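Local coordinates for 3-oxoacyl-[acyl-carrier-protein] synthase 2 (Rickettsia rickettsii, PDB 4JGA), which probably catalyses the condensation of malonyl-acyl carrier protein with a growing acyl chain, the elongation step of bacterial fatty acid synthesis, at residues A105-G110 / I170-S175; S175-T180 / M196-H201. All coordinates share one frame; numbering follows the deposited sequence.

Contact 1. Residues A105-G110 / I170-S175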
ATOM      1  N   ALA A 105       4.752 -16.263 -12.870  1.00 14.10           N
ATOM      2  CA  ALA A 105       3.926 -16.942 -11.892  1.00 13.63           C
ATOM      3  C   ALA A 105       2.591 -17.393 -12.476  1.00 13.71           C
ATOM      4  O   ALA A 105       2.176 -18.526 -12.271  1.00 14.08           O
ATOM      5  CB  ALA A 105       3.683 -16.067 -10.684  1.00 12.74           C
ATOM      6  N   VAL A 106       1.919 -16.500 -13.192  1.00 13.48           N
ATOM      7  CA  VAL A 106       0.639 -16.821 -13.765  1.00 13.90           C
ATOM      8  C   VAL A 106       0.785 -17.977 -14.769  1.00 15.17           C
ATOM      9  O   VAL A 106       0.056 -18.945 -14.673  1.00 15.64           O
ATOM     10  CB  VAL A 106      -0.020 -15.612 -14.446  1.00 13.81           C
ATOM     11  CG1 VAL A 106      -1.217 -16.061 -15.281  1.00 14.75           C
ATOM     12  CG2 VAL A 106      -0.462 -14.624 -13.400  1.00 12.89           C
ATOM     13  N   GLU A 107       1.746 -17.886 -15.673  1.00 15.87           N
ATOM     14  CA  GLU A 107       1.991 -18.966 -16.632  1.00 17.38           C
ATOM     15  C   GLU A 107       2.388 -20.273 -15.929  1.00 17.71           C
ATOM     16  O   GLU A 107       1.921 -21.324 -16.317  1.00 18.65           O
ATOM     17  CB  GLU A 107       3.024 -18.556 -17.656  1.00 18.21           C
ATOM     18  CG  GLU A 107       2.489 -17.514 -18.624  1.00 18.52           C
ATOM     19  CD  GLU A 107       3.477 -17.161 -19.737  1.00 19.65           C
ATOM     20  OE1 GLU A 107       4.617 -17.723 -19.713  1.00 20.33           O
ATOM     21  OE2 GLU A 107       3.133 -16.310 -20.621  1.00 20.14           O
ATOM     22  N   ASP A 108       3.193 -20.198 -14.869  1.00 17.02           N
ATOM     23  CA  ASP A 108       3.574 -21.373 -14.122  1.00 17.48           C
ATOM     24  C   ASP A 108       2.320 -22.053 -13.530  1.00 17.30           C
ATOM     25  O   ASP A 108       2.192 -23.270 -13.534  1.00 18.12           O
ATOM     26  CB  ASP A 108       4.556 -20.971 -13.015  1.00 16.88           C
ATOM     27  CG  ASP A 108       5.003 -22.148 -12.159  1.00 17.51           C
ATOM     28  OD1 ASP A 108       5.248 -23.214 -12.756  1.00 18.74           O
ATOM     29  OD2 ASP A 108       5.140 -21.986 -10.911  1.00 16.82           O
ATOM     30  N   SER A 109       1.381 -21.252 -13.027  1.00 16.32           N
ATOM     31  CA  SER A 109       0.189 -21.799 -12.396  1.00 16.22           C
ATOM     32  C   SER A 109      -0.828 -22.372 -13.372  1.00 17.31           C
ATOM     33  O   SER A 109      -1.717 -23.109 -12.965  1.00 17.54           O
ATOM     34  CB  SER A 109      -0.514 -20.731 -11.573  1.00 15.06           C
ATOM     35  OG  SER A 109      -1.108 -19.780 -12.429  1.00 14.99           O
ATOM     36  N   GLY A 110      -0.744 -21.986 -14.633  1.00 18.10           N
ATOM     37  CA  GLY A 110      -1.730 -22.408 -15.616  1.00 19.44           C
ATOM     38  C   GLY A 110      -3.081 -21.724 -15.464  1.00 19.30           C
ATOM     39  O   GLY A 110      -4.025 -22.043 -16.193  1.00 20.40           O
ATOM     40  N   ILE A 170      -5.035  -5.989 -16.139  1.00 10.38           N
ATOM     41  CA  ILE A 170      -5.387  -5.755 -17.531  1.00 11.11           C
ATOM     42  C   ILE A 170      -4.871  -6.880 -18.427  1.00 11.69           C
ATOM     43  O   ILE A 170      -5.565  -7.345 -19.278  1.00 11.93           O
ATOM     44  CB  ILE A 170      -4.849  -4.410 -18.001  1.00 11.32           C
ATOM     45  CG1 ILE A 170      -5.616  -3.287 -17.268  1.00 11.00           C
ATOM     46  CG2 ILE A 170      -4.941  -4.282 -19.555  1.00 12.03           C
ATOM     47  CD1 ILE A 170      -4.920  -1.933 -17.349  1.00 10.96           C
ATOM     48  N   LYS A 171      -3.639  -7.310 -18.197  1.00 11.79           N
ATOM     49  CA  LYS A 171      -3.048  -8.324 -19.003  1.00 12.33           C
ATOM     50  C   LYS A 171      -3.898  -9.574 -18.996  1.00 12.54           C
ATOM     51  O   LYS A 171      -4.110 -10.161 -20.057  1.00 12.88           O
ATOM     52  CB  LYS A 171      -1.649  -8.679 -18.485  1.00 12.33           C
ATOM     53  CG  LYS A 171      -0.911  -9.656 -19.402  1.00 13.14           C
ATOM     54  CD  LYS A 171       0.610  -9.639 -19.182  1.00 13.22           C
ATOM     55  CE  LYS A 171       1.315 -10.580 -20.160  1.00 14.07           C
ATOM     56  NZ  LYS A 171       2.789 -10.573 -19.911  1.00 14.22           N
ATOM     57  N   TYR A 172      -4.362 -10.017 -17.816  1.00 11.75           N
ATOM     58  CA  TYR A 172      -5.068 -11.298 -17.733  1.00 12.02           C
ATOM     59  C   TYR A 172      -6.585 -11.191 -17.543  1.00 11.81           C
ATOM     60  O   TYR A 172      -7.265 -12.200 -17.441  1.00 12.29           O
ATOM     61  CB  TYR A 172      -4.441 -12.186 -16.644  1.00 11.80           C
ATOM     62  CG  TYR A 172      -3.022 -12.538 -16.988  1.00 12.15           C
ATOM     63  CD1 TYR A 172      -2.741 -13.464 -17.995  1.00 12.94           C
ATOM     64  CD2 TYR A 172      -1.957 -11.961 -16.313  1.00 11.83           C
ATOM     65  CE1 TYR A 172      -1.426 -13.784 -18.327  1.00 13.43           C
ATOM     66  CE2 TYR A 172      -0.648 -12.293 -16.627  1.00 12.28           C
ATOM     67  CZ  TYR A 172      -0.383 -13.183 -17.639  1.00 12.95           C
ATOM     68  OH  TYR A 172       0.918 -13.497 -17.928  1.00 13.32           O
ATOM     69  N   GLY A 173      -7.122  -9.985 -17.506  1.00 11.40           N
ATOM     70  CA  GLY A 173      -8.531  -9.824 -17.182  1.00 11.40           C
ATOM     71  C   GLY A 173      -8.925 -10.111 -15.714  1.00 10.83           C
ATOM     72  O   GLY A 173     -10.090 -10.364 -15.451  1.00 11.65           O
ATOM     73  N   PHE A 174      -7.998 -10.077 -14.762  1.00  9.96           N
ATOM     74  CA  PHE A 174      -8.345 -10.421 -13.388  1.00  9.40           C
ATOM     75  C   PHE A 174      -9.108  -9.260 -12.756  1.00  8.90           C
ATOM     76  O   PHE A 174      -8.589  -8.146 -12.635  1.00  8.55           O
ATOM     77  CB  PHE A 174      -7.109 -10.747 -12.583  1.00  9.13           C
ATOM     78  CG  PHE A 174      -6.330 -11.930 -13.077  1.00  9.47           C
ATOM     79  CD1 PHE A 174      -6.923 -12.986 -13.761  1.00 10.02           C
ATOM     80  CD2 PHE A 174      -4.985 -12.024 -12.770  1.00  9.58           C
ATOM     81  CE1 PHE A 174      -6.191 -14.107 -14.163  1.00 10.34           C
ATOM     82  CE2 PHE A 174      -4.232 -13.114 -13.192  1.00  9.93           C
ATOM     83  CZ  PHE A 174      -4.837 -14.165 -13.890  1.00 10.31           C
ATOM     84  N   SER A 175     -10.364  -9.507 -12.406  1.00  8.72           N
ATOM     85  CA  SER A 175     -11.297  -8.432 -12.061  1.00  8.60           C
ATOM     86  C   SER A 175     -11.792  -8.485 -10.629  1.00  8.36           C
ATOM     87  O   SER A 175     -12.725  -7.761 -10.241  1.00  8.29           O
ATOM     88  CB  SER A 175     -12.459  -8.471 -13.049  1.00  9.07           C
ATOM     89  OG  SER A 175     -12.900  -9.808 -13.217  1.00  9.09           O
TER
HETATM   90  O   HOH W   1       1.198 -14.728 -20.211  1.00 18.58           O

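Contact 2. Residues S175-T180 / M196-H201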
ATOM      1  N   SER A 175     -10.364  -9.507 -12.406  1.00  8.72           N
ATOM      2  CA  SER A 175     -11.297  -8.432 -12.061  1.00  8.60           C
ATOM      3  C   SER A 175     -11.792  -8.485 -10.629  1.00  8.36           C
ATOM      4  O   SER A 175     -12.725  -7.761 -10.241  1.00  8.29           O
ATOM      5  CB  SER A 175     -12.459  -8.471 -13.049  1.00  9.07           C
ATOM      6  OG  SER A 175     -12.900  -9.808 -13.217  1.00  9.09           O
ATOM      7  N   GLY A 176     -11.176  -9.355  -9.835  1.00  8.21           N
ATOM      8  CA  GLY A 176     -11.380  -9.367  -8.386  1.00  8.07           C
ATOM      9  C   GLY A 176     -10.696  -8.184  -7.693  1.00  7.92           C
ATOM     10  O   GLY A 176     -10.345  -7.196  -8.347  1.00  7.83           O
ATOM     11  N   PRO A 177     -10.537  -8.259  -6.350  1.00  8.00           N
ATOM     12  CA  PRO A 177      -9.879  -7.189  -5.625  1.00  8.06           C
ATOM     13  C   PRO A 177      -8.546  -6.787  -6.261  1.00  8.14           C
ATOM     14  O   PRO A 177      -7.740  -7.647  -6.582  1.00  7.79           O
ATOM     15  CB  PRO A 177      -9.653  -7.770  -4.227  1.00  7.97           C
ATOM     16  CG  PRO A 177     -10.634  -8.861  -4.096  1.00  8.26           C
ATOM     17  CD  PRO A 177     -10.885  -9.397  -5.483  1.00  8.19           C
ATOM     18  N   ASN A 178      -8.372  -5.484  -6.451  1.00  8.68           N
ATOM     19  CA  ASN A 178      -7.212  -4.928  -7.139  1.00  9.37           C
ATOM     20  C   ASN A 178      -6.503  -4.010  -6.160  1.00  8.87           C
ATOM     21  O   ASN A 178      -6.864  -2.831  -6.036  1.00  8.75           O
ATOM     22  CB  ASN A 178      -7.670  -4.133  -8.358  1.00 10.65           C
ATOM     23  CG  ASN A 178      -6.624  -4.058  -9.444  1.00 12.56           C
ATOM     24  OD1 ASN A 178      -6.649  -4.879 -10.379  1.00 13.72           O
ATOM     25  ND2 ASN A 178      -5.648  -3.094  -9.319  1.00 13.03           N
ATOM     26  N   GLN A 179      -5.573  -4.591  -5.399  1.00  8.54           N
ATOM     27  CA  GLN A 179      -5.057  -3.960  -4.191  1.00  8.54           C
ATOM     28  C   GLN A 179      -3.547  -4.128  -4.093  1.00  8.01           C
ATOM     29  O   GLN A 179      -2.909  -4.716  -4.982  1.00  7.94           O
ATOM     30  CB  GLN A 179      -5.803  -4.487  -2.940  1.00  9.07           C
ATOM     31  CG  GLN A 179      -7.320  -4.205  -2.965  1.00  9.66           C
ATOM     32  CD  GLN A 179      -8.102  -4.714  -1.744  1.00 10.20           C
ATOM     33  OE1 GLN A 179      -9.248  -5.134  -1.860  1.00 11.01           O
ATOM     34  NE2 GLN A 179      -7.503  -4.652  -0.584  1.00 10.53           N
ATOM     35  N   THR A 180      -2.979  -3.572  -3.032  1.00  7.69           N
ATOM     36  CA  THR A 180      -1.532  -3.564  -2.788  1.00  7.38           C
ATOM     37  C   THR A 180      -1.273  -3.716  -1.295  1.00  7.37           C
ATOM     38  O   THR A 180      -2.198  -3.627  -0.468  1.00  7.44           O
ATOM     39  CB  THR A 180      -0.862  -2.224  -3.225  1.00  7.31           C
ATOM     40  OG1 THR A 180      -1.196  -1.151  -2.343  1.00  6.86           O
ATOM     41  CG2 THR A 180      -1.261  -1.836  -4.658  1.00  7.50           C
ATOM     42  N   MET A 196      -3.386 -14.349   1.226  1.00  9.34           N
ATOM     43  CA  MET A 196      -3.811 -15.608   1.819  1.00 10.07           C
ATOM     44  C   MET A 196      -5.091 -15.423   2.632  1.00 10.04           C
ATOM     45  O   MET A 196      -6.003 -16.214   2.545  1.00  9.85           O
ATOM     46  CB  MET A 196      -2.700 -16.191   2.671  1.00 10.87           C
ATOM     47  CG  MET A 196      -3.061 -17.457   3.403  1.00 11.80           C
ATOM     48  SD  MET A 196      -3.761 -17.066   5.010  1.00 13.36           S
ATOM     49  CE  MET A 196      -2.310 -16.605   5.915  1.00 13.39           C
ATOM     50  N   ARG A 197      -5.136 -14.354   3.418  1.00 10.18           N
ATOM     51  CA  ARG A 197      -6.285 -14.064   4.264  1.00 10.38           C
ATOM     52  C   ARG A 197      -7.519 -13.824   3.387  1.00 10.41           C
ATOM     53  O   ARG A 197      -8.614 -14.249   3.727  1.00 10.29           O
ATOM     54  CB  ARG A 197      -6.011 -12.855   5.143  1.00 10.31           C
ATOM     55  CG  ARG A 197      -4.983 -13.098   6.254  1.00 10.79           C
ATOM     56  CD  ARG A 197      -5.577 -13.785   7.446  1.00 11.39           C
ATOM     57  NE  ARG A 197      -4.630 -14.266   8.453  1.00 11.95           N
ATOM     58  CZ  ARG A 197      -4.021 -13.517   9.380  1.00 12.15           C
ATOM     59  NH1 ARG A 197      -4.206 -12.193   9.480  1.00 11.87           N
ATOM     60  NH2 ARG A 197      -3.187 -14.113  10.225  1.00 12.85           N
ATOM     61  N   MET A 198      -7.322 -13.153   2.267  1.00 10.42           N
ATOM     62  CA  MET A 198      -8.413 -12.916   1.337  1.00 11.41           C
ATOM     63  C   MET A 198      -9.077 -14.236   0.860  1.00 10.61           C
ATOM     64  O   MET A 198     -10.310 -14.337   0.809  1.00 10.38           O
ATOM     65  CB  MET A 198      -7.896 -12.118   0.167  1.00 12.92           C
ATOM     66  CG  MET A 198      -8.946 -11.692  -0.825  1.00 15.03           C
ATOM     67  SD  MET A 198      -9.549 -10.034  -0.469  1.00 17.76           S
ATOM     68  CE  MET A 198      -8.021  -9.162  -0.891  1.00 15.00           C
ATOM     69  N   ILE A 199      -8.248 -15.230   0.535  1.00  9.76           N
ATOM     70  CA  ILE A 199      -8.705 -16.530   0.100  1.00  9.60           C
ATOM     71  C   ILE A 199      -9.265 -17.306   1.280  1.00  9.74           C
ATOM     72  O   ILE A 199     -10.345 -17.878   1.172  1.00  9.62           O
ATOM     73  CB  ILE A 199      -7.580 -17.311  -0.584  1.00  9.66           C
ATOM     74  CG1 ILE A 199      -7.168 -16.576  -1.867  1.00  9.44           C
ATOM     75  CG2 ILE A 199      -8.050 -18.718  -0.943  1.00 10.03           C
ATOM     76  CD1 ILE A 199      -5.953 -17.137  -2.574  1.00  9.63           C
ATOM     77  N   LYS A 200      -8.564 -17.270   2.404  1.00  9.76           N
ATOM     78  CA  LYS A 200      -8.971 -17.977   3.631  1.00 10.50           C
ATOM     79  C   LYS A 200     -10.392 -17.650   4.002  1.00 10.66           C
ATOM     80  O   LYS A 200     -11.161 -18.540   4.374  1.00 11.01           O
ATOM     81  CB  LYS A 200      -8.066 -17.602   4.795  1.00 10.71           C
ATOM     82  CG  LYS A 200      -8.362 -18.268   6.118  1.00 11.63           C
ATOM     83  CD  LYS A 200      -7.343 -17.807   7.164  1.00 12.04           C
ATOM     84  CE  LYS A 200      -7.620 -18.389   8.540  1.00 12.98           C
ATOM     85  NZ  LYS A 200      -6.747 -17.697   9.532  1.00 13.34           N
ATOM     86  N   HIS A 201     -10.757 -16.383   3.876  1.00 10.40           N
ATOM     87  CA  HIS A 201     -12.080 -15.932   4.317  1.00 10.78           C
ATOM     88  C   HIS A 201     -13.078 -15.834   3.189  1.00 10.90           C
ATOM     89  O   HIS A 201     -14.149 -15.317   3.377  1.00 11.18           O
ATOM     90  CB  HIS A 201     -11.935 -14.621   5.122  1.00 10.95           C
ATOM     91  CG  HIS A 201     -11.107 -14.785   6.354  1.00 11.16           C
ATOM     92  ND1 HIS A 201     -11.476 -15.633   7.373  1.00 11.97           N
ATOM     93  CD2 HIS A 201      -9.891 -14.296   6.697  1.00 11.05           C
ATOM     94  CE1 HIS A 201     -10.552 -15.630   8.314  1.00 11.99           C
ATOM     95  NE2 HIS A 201      -9.572 -14.842   7.918  1.00 11.54           N
TER

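Contact 1. Residues A105-G110 / I170-S175
V106 meets Y172 and F174 in a helix-end to helix-end contact of the thiolase fold, on the flank of the mixed beta-sheet in the N-terminal half of the ketoacyl synthase. It illustrates how one branched side chain can serve two aromatic neighbours. Residues 105-110 finish helix 93-109, residues 170-175 finish helix 163-172, and each helix gives way to a glycine of positive phi, G110 and G173. The methyl CG1 of V106 sits over the middle of the Y172 ring, 3.8 Å from its centroid and 12° off the normal, a CH-pi contact. With chi1 at 168°, CG1 lies anti to the backbone N and the second methyl, CG2, is directed to the edge of F174, 4.1 Å from CE2. The opposite face of Y172 carries K171 CG, displaced toward the rim, so the phenol ring is sandwiched between two aliphatic groups. Y172 CB in turn lies 3.4 Å above the centre of the F174 ring, which ties the two aromatics together. On the sheet, I208 of strand 206-213 touches both V106 and F174. On its own helix, S109 OG donates to V106 O at 2.7 Å. At the polar margin a single water lies in the plane of the Y172 ring: it donates to E107 OE2 at 2.5 Å and is hydrogen-bonded to Y172 OH at 2.6 Å.

Contact 2. Residues S175-T180 / M196-H201
M198 reaches from the last turn of helix 187-200 to P177 and Q179, at strand 178-179, and the contact shows how a flexible thioether can bridge a helix end to the residues entering a strand. The apolar part is a methionine-proline pairing. M198 SD lies 4.0 Å from P177 CG, while the terminal methyl CE comes equally near P177 CB, at 4.0 Å, so sulfur and methyl lie together at the CB-CG edge of the pyrrolidine ring. M198 CG leaves the helix anti to the backbone N (chi1 -175°), and bends at chi2 and chi3 then fold the chain's end against the proline, so that it runs alongside, the two side chains antiparallel. The backbones stay well separated, with P177 CA and M198 CA 9.1 Å apart. A looser contact joins Q179 OE1 to M198 CE at 4.3 Å; OE1 is hydrogen-bonded to S285 OG of the second subunit. Backbone hydrogen bonds complete the setting: P177 and Q179 both pair with L124 of the neighbouring strand 122-127, and within the helix K200 N bonds to M196 O at 2.8 Å. Strand 178-179, at the dimer interface, leads into helix 187-200, which by its place in the chain corresponds to the central helix buried between the sheet layers of thiolase-fold enzymes.

Contacts 1 and 2 illustrate how successive pieces of one chain can make one contact after another. Their centres lie 14 Å apart on the same side of the chain's centre, and S175 belongs to both. Contact 1 comes first, at the end of helix 163-172 and the turn after it; the chain then runs through S175 into strand 178-179, and contact 2 follows when helix 187-200 returns to that strand. Residues 170-180 thus meet helix 93-109 first and helix 187-200 next, all within the N-terminal beta-ketoacyl synthase domain. Both contacts also touch the second subunit, with S175 O bonded to its R304, so this connection joins the packing of the monomer to the dimer interface.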